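PDB 1R5M: SIR4-interacting protein SIF2 from Saccharomyces cerevisiae, which acts as a WD-repeat subunit of the yeast Set3C transcription corepressor complex and antagonizes telomeric silencing. Local coordinates for residues W214-D217 with D218-V221; E254-D257 with T258-L261; L314-L317 with K318-T321; S401-C404 with A405-I409. All coordinates share one frame; numbering follows the deposited sequence.

Contact 1 of 4, residues W214-D217 with D218-V221; sequences WVDD and DKFV
The ring of Phe220 turns its edge to the face of the six-membered ring of Trp214, a T-shaped (edge-to-face) pair with centroids 5.4 Å apart and planes at 65°. Phe220 CB sits over an indole face as well, 4.1 Å from Trp214 CE3. Large aromatics suit these buried places because the pair also packs on Ile165 and Leu175 of the preceding WD repeat, while Trp214 NE1 is bonded to Lys156 O. Val215 and Val221 cross at about a right angle, their CG1 atoms 3.9 Å apart. All this closes the hairpin between the first two strands of the WD 4 blade of the propeller: Val215 N bonds Lys219 O at 2.8 Å, and a type I beta turn runs from Asp216 to Lys219. Lys219 lies alongside Asp216, pointing the same way, and a bend at its last torsion (chi4 61°) delivers NZ to Asp216 OD2 at 2.8 Å, from above that carboxylate's plane. NZ also meets Asp218 OD1 at 3.0 Å on its syn side. A methionine in place of Lys219 would probably leave these two carboxylates, whose Asp216 OD2 and Asp218 OD1 lie 4.1 Å apart, to repel each other without a shared cation.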
# COMPACT_ATOMS: atom_id res chain seq x y z
N TRP A 214 -8.93 -8.70 -0.03
CA TRP A 214 -9.47 -10.05 0.07
C TRP A 214 -9.73 -10.31 1.54
O TRP A 214 -8.91 -9.96 2.39
CB TRP A 214 -8.47 -11.09 -0.45
CG TRP A 214 -8.32 -11.11 -1.94
CD1 TRP A 214 -7.45 -10.38 -2.68
CD2 TRP A 214 -9.10 -11.88 -2.86
NE1 TRP A 214 -7.63 -10.64 -4.02
CE2 TRP A 214 -8.64 -11.56 -4.16
CE3 TRP A 214 -10.14 -12.80 -2.72
CZ2 TRP A 214 -9.19 -12.14 -5.31
CZ3 TRP A 214 -10.69 -13.38 -3.87
CH2 TRP A 214 -10.21 -13.04 -5.15
N VAL A 215 -10.86 -10.94 1.86
CA VAL A 215 -11.18 -11.24 3.26
C VAL A 215 -11.32 -12.73 3.50
O VAL A 215 -11.66 -13.17 4.60
CB VAL A 215 -12.46 -10.51 3.71
CG1 VAL A 215 -12.26 -9.01 3.62
CG2 VAL A 215 -13.65 -10.94 2.87
N ASP A 216 -11.04 -13.51 2.45
CA ASP A 216 -11.08 -14.96 2.50
C ASP A 216 -10.51 -15.44 1.17
O ASP A 216 -10.28 -14.63 0.27
CB ASP A 216 -12.51 -15.48 2.68
CG ASP A 216 -12.56 -16.85 3.33
OD1 ASP A 216 -11.54 -17.56 3.33
OD2 ASP A 216 -13.64 -17.22 3.84
N ASP A 217 -10.27 -16.74 1.04
CA ASP A 217 -9.73 -17.28 -0.20
C ASP A 217 -10.63 -16.97 -1.39
O ASP A 217 -10.17 -16.85 -2.52
CB ASP A 217 -9.53 -18.79 -0.08
CG ASP A 217 -8.54 -19.17 1.00
OD1 ASP A 217 -7.36 -18.77 0.90
OD2 ASP A 217 -8.93 -19.86 1.97
N ASP A 218 -11.93 -16.82 -1.12
CA ASP A 218 -12.90 -16.56 -2.18
C ASP A 218 -13.86 -15.41 -1.87
O ASP A 218 -14.95 -15.35 -2.43
CB ASP A 218 -13.71 -17.83 -2.45
CG ASP A 218 -14.61 -18.20 -1.29
OD1 ASP A 218 -14.22 -17.95 -0.13
OD2 ASP A 218 -15.70 -18.75 -1.54
N LYS A 219 -13.47 -14.51 -0.98
CA LYS A 219 -14.32 -13.38 -0.63
C LYS A 219 -13.48 -12.12 -0.61
O LYS A 219 -12.30 -12.15 -0.25
CB LYS A 219 -14.96 -13.60 0.75
CG LYS A 219 -15.74 -14.90 0.88
CD LYS A 219 -16.26 -15.07 2.30
CE LYS A 219 -16.91 -16.44 2.49
NZ LYS A 219 -15.93 -17.54 2.27
N PHE A 220 -14.08 -11.00 -1.00
CA PHE A 220 -13.36 -9.74 -1.04
C PHE A 220 -14.27 -8.54 -0.82
O PHE A 220 -15.50 -8.66 -0.86
CB PHE A 220 -12.63 -9.61 -2.38
CG PHE A 220 -13.53 -9.73 -3.59
CD1 PHE A 220 -14.11 -8.60 -4.16
CD2 PHE A 220 -13.80 -10.97 -4.15
CE1 PHE A 220 -14.93 -8.70 -5.28
CE2 PHE A 220 -14.63 -11.09 -5.27
CZ PHE A 220 -15.19 -9.95 -5.84
N VAL A 221 -13.67 -7.39 -0.56
CA VAL A 221 -14.42 -6.17 -0.32
C VAL A 221 -13.93 -5.03 -1.22
O VAL A 221 -12.74 -4.92 -1.51
CB VAL A 221 -14.32 -5.71 1.16
CG1 VAL A 221 -15.00 -6.73 2.07
CG2 VAL A 221 -12.86 -5.53 1.55

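Contact 2 of 4, residues E254-D257 with T258-L261; sequences EFND and TNKL
Phe255 holds CG anti to its own backbone N (chi1 -176°), which swings the ring against the backbone of Lys260 and Leu261: CE1 lies 3.5 Å from Lys260 C, and CD1 is 3.4 Å from Leu261 O. The flat ring suits this place, since it approaches two successive peptide units obliquely and also touches Val215. The Lys260 chain folds back beside Asp257, both side chains pointing the same way. There NZ makes two bonds to one residue, a salt bridge to Asp257 OD1 at 2.9 Å, entered from above the carboxylate plane, and a hydrogen bond to Asp257 O at 3.0 Å. Asn259, with CG between its backbone N and carbonyl carbon (chi1 62°), brings OD1 round to accept from Leu261 N at 2.9 Å, an Asx turn. The loop so braced joins the first two strands of the WD 5 blade, 250-256 and 261-266, and a nearly straight bond from Asn256 N to Leu261 O (2.9 Å) ties its two ends together. Asparagine serves here because its amide carries both an acceptor and a donor: OD1 stays within the turn, 3.0 Å from Asn256 CB, while ND2 reaches Asp300 O in the loop of the next blade. Replacing Asn259 by an alanine would probably leave Leu261 N without this acceptor and Asp300 O without its donor, freeing the loop to shift. Leu261 itself is buried and packs on Trp297, a fitting place for a branched aliphatic chain.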
# COMPACT_ATOMS: atom_id res chain seq x y z
N GLU A 254 -7.63 -3.24 4.83
CA GLU A 254 -6.62 -4.22 5.24
C GLU A 254 -7.23 -5.30 6.12
O GLU A 254 -7.73 -5.02 7.22
CB GLU A 254 -5.50 -3.52 6.02
CG GLU A 254 -4.62 -2.59 5.20
CD GLU A 254 -3.69 -3.34 4.27
OE1 GLU A 254 -3.62 -4.59 4.36
OE2 GLU A 254 -3.01 -2.68 3.46
N PHE A 255 -7.19 -6.53 5.64
CA PHE A 255 -7.73 -7.66 6.39
C PHE A 255 -6.63 -8.38 7.16
O PHE A 255 -5.55 -8.62 6.63
CB PHE A 255 -8.42 -8.64 5.44
CG PHE A 255 -9.10 -9.78 6.13
CD1 PHE A 255 -10.26 -9.57 6.88
CD2 PHE A 255 -8.59 -11.07 6.04
CE1 PHE A 255 -10.90 -10.63 7.53
CE2 PHE A 255 -9.23 -12.14 6.68
CZ PHE A 255 -10.38 -11.92 7.42
N ASN A 256 -6.93 -8.71 8.41
CA ASN A 256 -6.00 -9.44 9.27
C ASN A 256 -6.50 -10.88 9.28
O ASN A 256 -7.57 -11.18 9.82
CB ASN A 256 -6.03 -8.81 10.68
CG ASN A 256 -5.08 -9.48 11.66
OD1 ASN A 256 -4.45 -8.81 12.49
ND2 ASN A 256 -4.99 -10.80 11.59
N ASP A 257 -5.73 -11.77 8.66
CA ASP A 257 -6.12 -13.17 8.55
C ASP A 257 -6.03 -13.99 9.83
O ASP A 257 -6.43 -15.15 9.86
CB ASP A 257 -5.31 -13.85 7.44
CG ASP A 257 -5.96 -15.13 6.95
OD1 ASP A 257 -7.18 -15.11 6.68
OD2 ASP A 257 -5.24 -16.15 6.82
N THR A 258 -5.49 -13.39 10.89
CA THR A 258 -5.39 -14.10 12.17
C THR A 258 -6.60 -13.80 13.04
O THR A 258 -7.26 -14.73 13.52
CB THR A 258 -4.11 -13.72 12.93
OG1 THR A 258 -2.96 -14.13 12.17
CG2 THR A 258 -4.08 -14.41 14.29
N ASN A 259 -6.91 -12.52 13.25
CA ASN A 259 -8.07 -12.18 14.07
C ASN A 259 -9.35 -12.07 13.23
O ASN A 259 -10.44 -11.85 13.77
CB ASN A 259 -7.83 -10.87 14.85
CG ASN A 259 -7.60 -9.67 13.95
OD1 ASN A 259 -7.92 -9.71 12.76
ND2 ASN A 259 -7.06 -8.60 14.52
N LYS A 260 -9.21 -12.24 11.92
CA LYS A 260 -10.33 -12.20 10.98
C LYS A 260 -11.11 -10.88 10.99
O LYS A 260 -12.33 -10.86 10.80
CB LYS A 260 -11.30 -13.36 11.26
CG LYS A 260 -10.64 -14.73 11.24
CD LYS A 260 -9.99 -15.02 9.89
CE LYS A 260 -9.37 -16.42 9.87
NZ LYS A 260 -8.67 -16.69 8.59
N LEU A 261 -10.40 -9.78 11.19
CA LEU A 261 -11.03 -8.47 11.21
C LEU A 261 -10.55 -7.63 10.04
O LEU A 261 -9.40 -7.74 9.61
CB LEU A 261 -10.72 -7.74 12.51
CG LEU A 261 -11.22 -8.38 13.81
CD1 LEU A 261 -10.73 -7.56 15.00
CD2 LEU A 261 -12.74 -8.46 13.81

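Contact 3 of 4, residues L314-L317 with K318-T321; sequences LWSL and KQNT
The indole of Trp315 has the backbone of Thr321 oblique to it, and Thr321 O lies 3.7 Å from the backbone CA of Trp315. The same indole meets the ring of Phe285, their planes about 20° apart, and its NE1 is bonded to Ser305 OG. A broad ring with a single donor thus suits a buried strand position where one polar partner waits. Between the backbones, Thr321 N bonds Ser316 O at 3.3 Å, and Ser316 N returns a straighter bond to Thr321 O at 2.9 Å. Asn320 and Thr321 both face Ser316, a G1 beta bulge at the end of the turn that links strands 311-316 and 321-327, the third and fourth strands of one propeller blade. Asn320 takes the positive phi (49°) of the bulge, which asparagine tolerates better than most residues. Inside the turn, Ser316 has OG anti to its backbone N (chi1 167°), and this directs the hydroxyl at Gln319 N, which donates to it at 3.0 Å. Serine fits because it is short enough to bond the chain three residues on. A water lies 2.7 Å from Ser316 OG and accepts a weak bond from Lys318 N, while Leu317 packs against Ile273 of the preceding blade.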
# COMPACT_ATOMS: atom_id res chain seq x y z
N LEU A 314 -1.60 5.49 16.98
CA LEU A 314 -1.64 4.06 17.29
C LEU A 314 -2.87 3.84 18.16
O LEU A 314 -3.03 4.49 19.20
CB LEU A 314 -0.37 3.64 18.04
CG LEU A 314 -0.27 2.17 18.45
CD1 LEU A 314 -0.15 1.29 17.21
CD2 LEU A 314 0.94 1.98 19.35
N TRP A 315 -3.73 2.93 17.73
CA TRP A 315 -4.99 2.66 18.43
C TRP A 315 -5.05 1.26 19.03
O TRP A 315 -4.54 0.31 18.46
CB TRP A 315 -6.16 2.83 17.45
CG TRP A 315 -6.07 4.04 16.55
CD1 TRP A 315 -5.40 4.15 15.37
CD2 TRP A 315 -6.72 5.30 16.76
NE1 TRP A 315 -5.60 5.40 14.82
CE2 TRP A 315 -6.41 6.12 15.65
CE3 TRP A 315 -7.55 5.81 17.77
CZ2 TRP A 315 -6.89 7.43 15.53
CZ3 TRP A 315 -8.03 7.11 17.64
CH2 TRP A 315 -7.70 7.90 16.53
N SER A 316 -5.71 1.16 20.19
CA SER A 316 -5.87 -0.11 20.89
C SER A 316 -7.29 -0.65 20.74
O SER A 316 -8.25 0.02 21.09
CB SER A 316 -5.56 0.06 22.38
OG SER A 316 -5.98 -1.07 23.13
N LEU A 317 -7.42 -1.87 20.22
CA LEU A 317 -8.74 -2.48 20.09
C LEU A 317 -9.21 -2.99 21.45
O LEU A 317 -10.39 -2.90 21.77
CB LEU A 317 -8.71 -3.64 19.08
CG LEU A 317 -8.90 -3.26 17.61
CD1 LEU A 317 -7.72 -2.43 17.12
CD2 LEU A 317 -9.05 -4.53 16.79
N LYS A 318 -8.28 -3.50 22.25
CA LYS A 318 -8.62 -4.03 23.57
C LYS A 318 -9.14 -2.97 24.52
O LYS A 318 -10.01 -3.25 25.34
CB LYS A 318 -7.40 -4.73 24.18
CG LYS A 318 -7.02 -6.01 23.44
CD LYS A 318 -5.67 -6.55 23.87
CE LYS A 318 -5.68 -7.09 25.28
NZ LYS A 318 -4.35 -7.69 25.61
N GLN A 319 -8.61 -1.75 24.41
CA GLN A 319 -9.03 -0.66 25.30
C GLN A 319 -9.90 0.38 24.60
O GLN A 319 -10.36 1.33 25.24
CB GLN A 319 -7.81 0.03 25.90
CG GLN A 319 -6.87 -0.88 26.66
CD GLN A 319 -7.58 -1.74 27.68
OE1 GLN A 319 -8.38 -1.25 28.48
NE2 GLN A 319 -7.30 -3.04 27.66
N ASN A 320 -10.14 0.20 23.30
CA ASN A 320 -10.94 1.13 22.51
C ASN A 320 -10.49 2.57 22.75
O ASN A 320 -11.28 3.42 23.15
CB ASN A 320 -12.43 0.99 22.85
CG ASN A 320 -13.29 1.98 22.09
OD1 ASN A 320 -13.02 2.29 20.93
ND2 ASN A 320 -14.34 2.48 22.74
N THR A 321 -9.22 2.84 22.48
CA THR A 321 -8.72 4.18 22.71
C THR A 321 -7.40 4.43 21.99
O THR A 321 -6.73 3.50 21.54
CB THR A 321 -8.51 4.40 24.23
OG1 THR A 321 -8.30 5.79 24.49
CG2 THR A 321 -7.31 3.61 24.73
O HOH W 1 -4.93 -3.41 22.18

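Contact 4 of 4, residues S401-C404 with A405-I409; sequences SWNC and AGNKI
Ile409 lays its CD1 over the face of the Trp402 six-membered ring, 3.6 Å from the ring centroid and almost on the ring normal, a CH-pi contact. Its CG1 adds a touch on Trp402 CE3, and the two side chains run side by side, for Trp402 and Ile409 form a non-hydrogen-bonded pair of the antiparallel strands. Isoleucine suits the place because its chain, extended at chi2, sets CD1 over the middle of the six-membered ring. With Ala346 packed against both side chains, this close CH-pi contact makes the tight half. Trp402 NE1 is bonded to Arg337 O, and Gly406 O approaches the ring near its plane, 3.5 Å from Trp402 CZ3.

Equally compact is the buried amide of Asn403. Its OD1 accepts from Asn407 N at 3.0 Å, in the carbonyl plane on a lone pair, and from Lys408 N at 3.1 Å, above that plane. Its ND2 gives a bond of 2.8 Å to Asn407 OD1 and another to Glu58 O. Lys408 NZ reaches that same Asn407 OD1 from the opposite face of its amide plane. An asparagine can serve donors and acceptors in this way without a charge.

The tip is more open to solvent: Ala405 is exposed and Cys404 partly so, though both touch Glu58. Gly406 takes a positive phi (76°), easy for a residue with no CB, and its N donates to Asn403 O at 3.1 Å. This bond closes a type I beta turn from Asn403 to Gly406, at the end of the hairpin formed by the first two strands of the WD 8 blade.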
# COMPACT_ATOMS: atom_id res chain seq x y z
N SER A 401 8.64 2.06 0.53
CA SER A 401 8.41 0.64 0.72
C SER A 401 9.54 -0.02 1.49
O SER A 401 10.71 0.33 1.31
CB SER A 401 8.25 -0.05 -0.64
OG SER A 401 9.44 0.08 -1.41
N TRP A 402 9.18 -0.97 2.34
CA TRP A 402 10.13 -1.72 3.16
C TRP A 402 10.53 -3.03 2.51
O TRP A 402 9.69 -3.71 1.92
CB TRP A 402 9.52 -2.14 4.49
CG TRP A 402 9.24 -1.09 5.51
CD1 TRP A 402 8.06 -0.42 5.69
CD2 TRP A 402 10.10 -0.70 6.58
NE1 TRP A 402 8.14 0.36 6.83
CE2 TRP A 402 9.38 0.20 7.39
CE3 TRP A 402 11.41 -1.03 6.93
CZ2 TRP A 402 9.93 0.78 8.53
CZ3 TRP A 402 11.96 -0.46 8.07
CH2 TRP A 402 11.22 0.44 8.86
N ASN A 403 11.80 -3.42 2.64
CA ASN A 403 12.18 -4.73 2.12
C ASN A 403 11.71 -5.70 3.21
O ASN A 403 11.39 -5.27 4.33
CB ASN A 403 13.69 -4.81 1.81
CG ASN A 403 14.56 -4.99 3.04
OD1 ASN A 403 14.26 -4.51 4.13
ND2 ASN A 403 15.69 -5.66 2.85
N CYS A 404 11.62 -6.98 2.90
CA CYS A 404 11.09 -7.93 3.88
C CYS A 404 11.88 -8.09 5.18
O CYS A 404 11.31 -8.47 6.20
CB CYS A 404 10.84 -9.29 3.23
SG CYS A 404 12.29 -10.16 2.60
N ALA A 405 13.17 -7.79 5.13
CA ALA A 405 14.02 -7.92 6.32
C ALA A 405 13.95 -6.69 7.21
O ALA A 405 14.40 -6.71 8.36
CB ALA A 405 15.46 -8.17 5.89
N GLY A 406 13.38 -5.61 6.68
CA GLY A 406 13.26 -4.39 7.45
C GLY A 406 14.55 -3.58 7.58
O GLY A 406 14.64 -2.73 8.47
N ASN A 407 15.53 -3.84 6.73
CA ASN A 407 16.79 -3.09 6.81
C ASN A 407 16.99 -2.13 5.65
O ASN A 407 18.04 -1.49 5.54
CB ASN A 407 17.99 -4.05 6.91
CG ASN A 407 18.02 -5.08 5.80
OD1 ASN A 407 17.70 -4.80 4.65
ND2 ASN A 407 18.43 -6.30 6.15
N LYS A 408 15.98 -2.01 4.79
CA LYS A 408 16.05 -1.10 3.65
C LYS A 408 14.67 -0.54 3.31
O LYS A 408 13.66 -1.23 3.44
CB LYS A 408 16.59 -1.82 2.40
CG LYS A 408 18.02 -2.33 2.53
CD LYS A 408 18.45 -3.03 1.25
CE LYS A 408 19.87 -3.57 1.39
NZ LYS A 408 19.99 -4.51 2.54
N ILE A 409 14.65 0.72 2.89
CA ILE A 409 13.42 1.37 2.48
C ILE A 409 13.70 2.06 1.15
O ILE A 409 14.74 2.70 0.98
CB ILE A 409 12.93 2.44 3.50
CG1 ILE A 409 12.40 1.74 4.75
CG2 ILE A 409 11.84 3.31 2.88
CD1 ILE A 409 11.89 2.69 5.83

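Overall arrangement
Contacts 1, 2 and 4 lie between the first and second strands of the WD 4, WD 5 and WD 8 blades, whereas contact 3 joins the third and fourth strands of the WD 6 blade, further out at about 23 Å from the chain centre. Contacts 1 and 2 touch directly, Val215 O lying 3.4 Å from Phe255 CZ, and contact 2 meets contact 3 where Leu261 CD1 is 3.9 Å from Leu317 CD2. Contact 4 stands apart across the propeller, its centre about 27 Å from those of contacts 1 and 3. A sulfate ion, probably from the crystallisation liquor, lies about 3 Å from the Ser401 side chain.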